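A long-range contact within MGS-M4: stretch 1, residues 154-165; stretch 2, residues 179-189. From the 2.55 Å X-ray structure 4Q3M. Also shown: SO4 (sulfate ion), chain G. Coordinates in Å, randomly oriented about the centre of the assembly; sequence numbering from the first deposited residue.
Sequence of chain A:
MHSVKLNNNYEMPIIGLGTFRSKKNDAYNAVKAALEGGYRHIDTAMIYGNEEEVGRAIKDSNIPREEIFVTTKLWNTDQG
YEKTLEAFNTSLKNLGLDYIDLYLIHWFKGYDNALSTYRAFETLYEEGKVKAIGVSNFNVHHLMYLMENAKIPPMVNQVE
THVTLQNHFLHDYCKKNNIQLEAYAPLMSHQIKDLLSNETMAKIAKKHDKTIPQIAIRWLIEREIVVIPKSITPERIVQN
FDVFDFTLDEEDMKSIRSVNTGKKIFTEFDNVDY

Stretch 1 (154-165) PMVNQVETHVTL
Stretch 2, residues 179-189: IQLEAYAPLMS

Two neighbouring parallel strands, 156-160 and 180-184, form the centre of this contact. Their axes approach to 4.5 Å and their N-to-C directions differ by 29°, a modest twist. Strand residues are extended, for example Val156 at phi/psi -139/136. The register pairs Val156 with Gln180, Asn157 with Leu181, Gln158 with Glu182, Val159 with Ala183 and Glu160 with Tyr184. CA-CA distances run from 4.2 Å for Gln158 and Glu182 to 5.4 Å for Val159 and Ala183. Together the stretches bury 942 Å², both sides summed.

Backbone hydrogen bonds form the ladder. Gln180 N donates to Met155 O (2.8 Å), and Asn157 N donates to Gln180 O (3.0 Å). Glu182 N then donates to Asn157 O (2.9 Å, nearly linear at 177°), and Val159 N to Glu182 O (2.8 Å). The last two rungs are longer: Tyr184 N to Val159 O at 3.2 Å and Thr161 N to Tyr184 O at 3.3 Å. Odd residues of stretch 1 thus alternate with even residues of stretch 2, as expected for parallel strands. CA-H...O contacts supplement them, such as Val156 CA to Gln180 O and Gln158 CA to Glu182 O, both 3.2 Å.

One sheet face carries Val156 (chi1 t), Gln158, Glu160 (chi1 t, chi2 t), Gln180 (chi1 t, chi2 p, its end leading away), Glu182 and Tyr184. Gln158 and Glu182 (each chi1 t, chi2 t) extend side by side. The amide supplies a donor and the carboxylate an acceptor, so Gln158 NE2 and Glu182 OE1 are paired at 2.9 Å in a buried place. Val156 CG1 lies 3.6 Å from Glu182 OE1. Tyr184 (chi1 p, chi2 81°) brings the end of its side chain nearer stretch 1. Its ring face covers Glu160 N, with Tyr184 CE2 3.2 Å away. Glu160 CB makes a CH-pi contact 4.2 Å from the Tyr184 ring centroid, and Gln158 CG lies at the ring edge.

The other face carries Asn157 (chi1 t), Val159, Leu181 and Ala183. Val159 CG2 (chi1 m) meets Leu181 CD1 at 4.0 Å. Leu181 has chi1 t and chi2 132°, between wells; its end comes nearer stretch 1. Beyond the strand, Thr161 CB (chi1 m) packs 3.6 Å from Ala183 CB, the methyl carbon of a small side chain. Ile179 (chi1 m, chi2 t) places CD1 4.2 Å from Pro154 CB and CG2 3.8 Å from Asn157 CB.

After the strands, His162 (chi1 p, chi2 70°) points its CA-to-CB bond toward stretch 2. Met188 (chi1 m, chi2 t, chi3 p) covers one ring face, with Met188 CG 3.6 Å from the His162 ring centroid. Ala185 O sits at the ring edge, 3.2 Å from His162 CD2. Within stretch 1, His162 NE2 donates to Glu160 OE2 at 2.9 Å. Thr164 OG1 (chi1 p) lies 3.3 Å from Met188 SD.

A type I turn runs from Ala185 (48/53) through Pro186 (-73/-19) and Leu187 (-103/24) to Met188 (61/22), closed by Met188 N to Ala185 O at 3.1 Å. Leu187 N and Ser189 N each donate to sulfate O4 at 2.8 Å.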

# COMPACT_ATOMS: atom_id res chain seq x y z
N PRO A 154 2.31 -21.45 -1.32
CA PRO A 154 1.07 -20.76 -0.95
C PRO A 154 -0.05 -21.00 -1.95
O PRO A 154 0.20 -21.03 -3.16
CB PRO A 154 1.49 -19.29 -0.93
CG PRO A 154 2.94 -19.32 -0.62
CD PRO A 154 3.47 -20.54 -1.31
N MET A 155 -1.26 -21.18 -1.45
CA MET A 155 -2.39 -21.52 -2.30
C MET A 155 -3.39 -20.37 -2.41
O MET A 155 -4.08 -20.23 -3.42
CB MET A 155 -3.10 -22.77 -1.77
CG MET A 155 -2.15 -23.93 -1.49
SD MET A 155 -2.97 -25.35 -0.74
CE MET A 155 -1.57 -26.43 -0.47
N VAL A 156 -3.45 -19.54 -1.37
CA VAL A 156 -4.41 -18.44 -1.33
C VAL A 156 -3.79 -17.17 -0.74
O VAL A 156 -3.07 -17.23 0.26
CB VAL A 156 -5.66 -18.82 -0.49
CG1 VAL A 156 -6.55 -17.61 -0.25
CG2 VAL A 156 -6.45 -19.93 -1.17
N ASN A 157 -4.06 -16.03 -1.37
CA ASN A 157 -3.69 -14.74 -0.82
C ASN A 157 -4.91 -13.84 -0.68
O ASN A 157 -5.40 -13.27 -1.66
CB ASN A 157 -2.63 -14.06 -1.70
CG ASN A 157 -2.10 -12.77 -1.08
OD1 ASN A 157 -2.22 -12.55 0.12
ND2 ASN A 157 -1.51 -11.92 -1.91
N GLN A 158 -5.42 -13.71 0.55
CA GLN A 158 -6.60 -12.89 0.79
C GLN A 158 -6.23 -11.43 1.05
O GLN A 158 -5.63 -11.11 2.08
CB GLN A 158 -7.41 -13.44 1.97
CG GLN A 158 -8.68 -12.65 2.25
CD GLN A 158 -9.43 -13.16 3.46
OE1 GLN A 158 -9.77 -12.39 4.36
NE2 GLN A 158 -9.72 -14.45 3.48
N VAL A 159 -6.58 -10.56 0.11
CA VAL A 159 -6.25 -9.14 0.23
C VAL A 159 -7.45 -8.25 -0.09
O VAL A 159 -8.39 -8.67 -0.76
CB VAL A 159 -5.09 -8.76 -0.70
CG1 VAL A 159 -3.79 -9.40 -0.23
CG2 VAL A 159 -5.40 -9.15 -2.14
N GLU A 160 -7.39 -7.01 0.39
CA GLU A 160 -8.42 -6.02 0.10
C GLU A 160 -8.51 -5.77 -1.39
O GLU A 160 -7.56 -5.28 -2.01
CB GLU A 160 -8.12 -4.71 0.84
CG GLU A 160 -9.02 -3.55 0.41
CD GLU A 160 -8.47 -2.20 0.84
OE1 GLU A 160 -7.56 -2.17 1.69
OE2 GLU A 160 -8.96 -1.18 0.32
N THR A 161 -9.65 -6.12 -1.98
CA THR A 161 -9.84 -5.95 -3.41
C THR A 161 -11.28 -5.57 -3.73
O THR A 161 -12.22 -6.28 -3.38
CB THR A 161 -9.48 -7.24 -4.18
OG1 THR A 161 -8.16 -7.66 -3.82
CG2 THR A 161 -9.54 -7.00 -5.68
N HIS A 162 -11.44 -4.42 -4.39
CA HIS A 162 -12.75 -3.95 -4.81
C HIS A 162 -12.61 -3.04 -6.03
O HIS A 162 -11.53 -2.90 -6.58
CB HIS A 162 -13.46 -3.22 -3.66
CG HIS A 162 -12.56 -2.34 -2.85
ND1 HIS A 162 -12.01 -1.18 -3.35
CD2 HIS A 162 -12.10 -2.46 -1.59
CE1 HIS A 162 -11.26 -0.62 -2.42
NE2 HIS A 162 -11.30 -1.38 -1.34
N VAL A 163 -13.71 -2.42 -6.44
CA VAL A 163 -13.74 -1.67 -7.69
C VAL A 163 -12.88 -0.41 -7.67
O VAL A 163 -12.56 0.13 -8.73
CB VAL A 163 -15.18 -1.29 -8.07
CG1 VAL A 163 -16.01 -2.54 -8.33
CG2 VAL A 163 -15.81 -0.43 -6.99
N THR A 164 -12.51 0.07 -6.49
CA THR A 164 -11.65 1.24 -6.40
C THR A 164 -10.20 0.85 -6.12
O THR A 164 -9.28 1.66 -6.28
CB THR A 164 -12.13 2.22 -5.31
OG1 THR A 164 -12.40 1.51 -4.10
CG2 THR A 164 -13.40 2.93 -5.76
N LEU A 165 -9.99 -0.40 -5.70
CA LEU A 165 -8.66 -0.95 -5.51
C LEU A 165 -8.60 -2.34 -6.15
O LEU A 165 -8.74 -3.35 -5.46
CB LEU A 165 -8.29 -1.03 -4.03
CG LEU A 165 -6.84 -1.39 -3.69
CD1 LEU A 165 -5.91 -0.23 -4.00
CD2 LEU A 165 -6.72 -1.80 -2.23
N ILE A 179 -1.25 -18.79 -7.28
CA ILE A 179 -1.85 -18.40 -6.02
C ILE A 179 -3.25 -17.84 -6.25
O ILE A 179 -3.43 -16.90 -7.02
CB ILE A 179 -1.00 -17.35 -5.28
CG1 ILE A 179 0.42 -17.89 -5.04
CG2 ILE A 179 -1.65 -16.96 -3.97
CD1 ILE A 179 1.35 -16.89 -4.38
N GLN A 180 -4.24 -18.43 -5.59
CA GLN A 180 -5.61 -17.96 -5.73
C GLN A 180 -5.83 -16.69 -4.92
O GLN A 180 -5.81 -16.72 -3.69
CB GLN A 180 -6.61 -19.03 -5.28
CG GLN A 180 -8.06 -18.56 -5.28
CD GLN A 180 -8.56 -18.21 -6.67
OE1 GLN A 180 -8.30 -18.93 -7.63
NE2 GLN A 180 -9.28 -17.10 -6.78
N LEU A 181 -6.02 -15.57 -5.61
CA LEU A 181 -6.28 -14.31 -4.94
C LEU A 181 -7.71 -14.30 -4.39
O LEU A 181 -8.66 -14.64 -5.10
CB LEU A 181 -6.07 -13.13 -5.89
CG LEU A 181 -6.04 -11.75 -5.22
CD1 LEU A 181 -4.85 -10.95 -5.71
CD2 LEU A 181 -7.34 -11.00 -5.49
N GLU A 182 -7.84 -13.92 -3.13
CA GLU A 182 -9.14 -13.84 -2.48
C GLU A 182 -9.40 -12.40 -2.06
O GLU A 182 -8.53 -11.74 -1.51
CB GLU A 182 -9.21 -14.78 -1.28
CG GLU A 182 -10.59 -14.90 -0.66
CD GLU A 182 -10.62 -15.87 0.51
OE1 GLU A 182 -9.54 -16.13 1.09
OE2 GLU A 182 -11.71 -16.36 0.85
N ALA A 183 -10.61 -11.92 -2.33
CA ALA A 183 -10.94 -10.53 -2.07
C ALA A 183 -11.78 -10.36 -0.81
O ALA A 183 -12.90 -10.87 -0.74
CB ALA A 183 -11.68 -9.93 -3.26
N TYR A 184 -11.24 -9.66 0.18
CA TYR A 184 -12.05 -9.24 1.31
C TYR A 184 -12.36 -7.76 1.14
O TYR A 184 -11.75 -7.08 0.31
CB TYR A 184 -11.37 -9.53 2.66
CG TYR A 184 -10.26 -8.58 3.08
CD1 TYR A 184 -10.54 -7.36 3.67
CD2 TYR A 184 -8.92 -8.94 2.94
CE1 TYR A 184 -9.53 -6.50 4.07
CE2 TYR A 184 -7.91 -8.10 3.34
CZ TYR A 184 -8.22 -6.88 3.91
OH TYR A 184 -7.21 -6.03 4.31
N ALA A 185 -13.32 -7.27 1.92
CA ALA A 185 -13.91 -5.95 1.71
C ALA A 185 -14.32 -5.71 0.25
O ALA A 185 -13.93 -4.70 -0.34
CB ALA A 185 -12.95 -4.86 2.17
N PRO A 186 -15.10 -6.63 -0.33
CA PRO A 186 -15.46 -6.44 -1.74
C PRO A 186 -16.48 -5.33 -1.93
O PRO A 186 -16.63 -4.81 -3.03
CB PRO A 186 -16.05 -7.79 -2.13
CG PRO A 186 -16.65 -8.30 -0.88
CD PRO A 186 -15.75 -7.83 0.24
N LEU A 187 -17.17 -4.97 -0.85
CA LEU A 187 -18.12 -3.86 -0.88
C LEU A 187 -17.51 -2.62 -0.24
O LEU A 187 -18.23 -1.75 0.25
CB LEU A 187 -19.42 -4.25 -0.18
CG LEU A 187 -20.16 -5.46 -0.75
CD1 LEU A 187 -21.53 -5.62 -0.10
CD2 LEU A 187 -20.28 -5.37 -2.26
N MET A 188 -16.18 -2.57 -0.23
CA MET A 188 -15.41 -1.46 0.32
C MET A 188 -15.66 -1.22 1.81
O MET A 188 -15.41 -0.13 2.32
CB MET A 188 -15.70 -0.17 -0.46
CG MET A 188 -15.17 -0.18 -1.88
SD MET A 188 -15.42 1.39 -2.75
CE MET A 188 -14.48 2.50 -1.71
N SER A 189 -16.15 -2.26 2.50
CA SER A 189 -16.33 -2.25 3.95
C SER A 189 -17.07 -1.02 4.47
O SER A 189 -18.13 -0.65 3.96
CB SER A 189 -14.97 -2.36 4.65
OG SER A 189 -15.12 -2.29 6.06
S SO4 G . -17.56 -5.87 2.87
O1 SO4 G . -18.54 -5.21 3.73
O2 SO4 G . -16.53 -6.49 3.70
O3 SO4 G . -18.23 -6.90 2.08
O4 SO4 G . -16.96 -4.89 1.98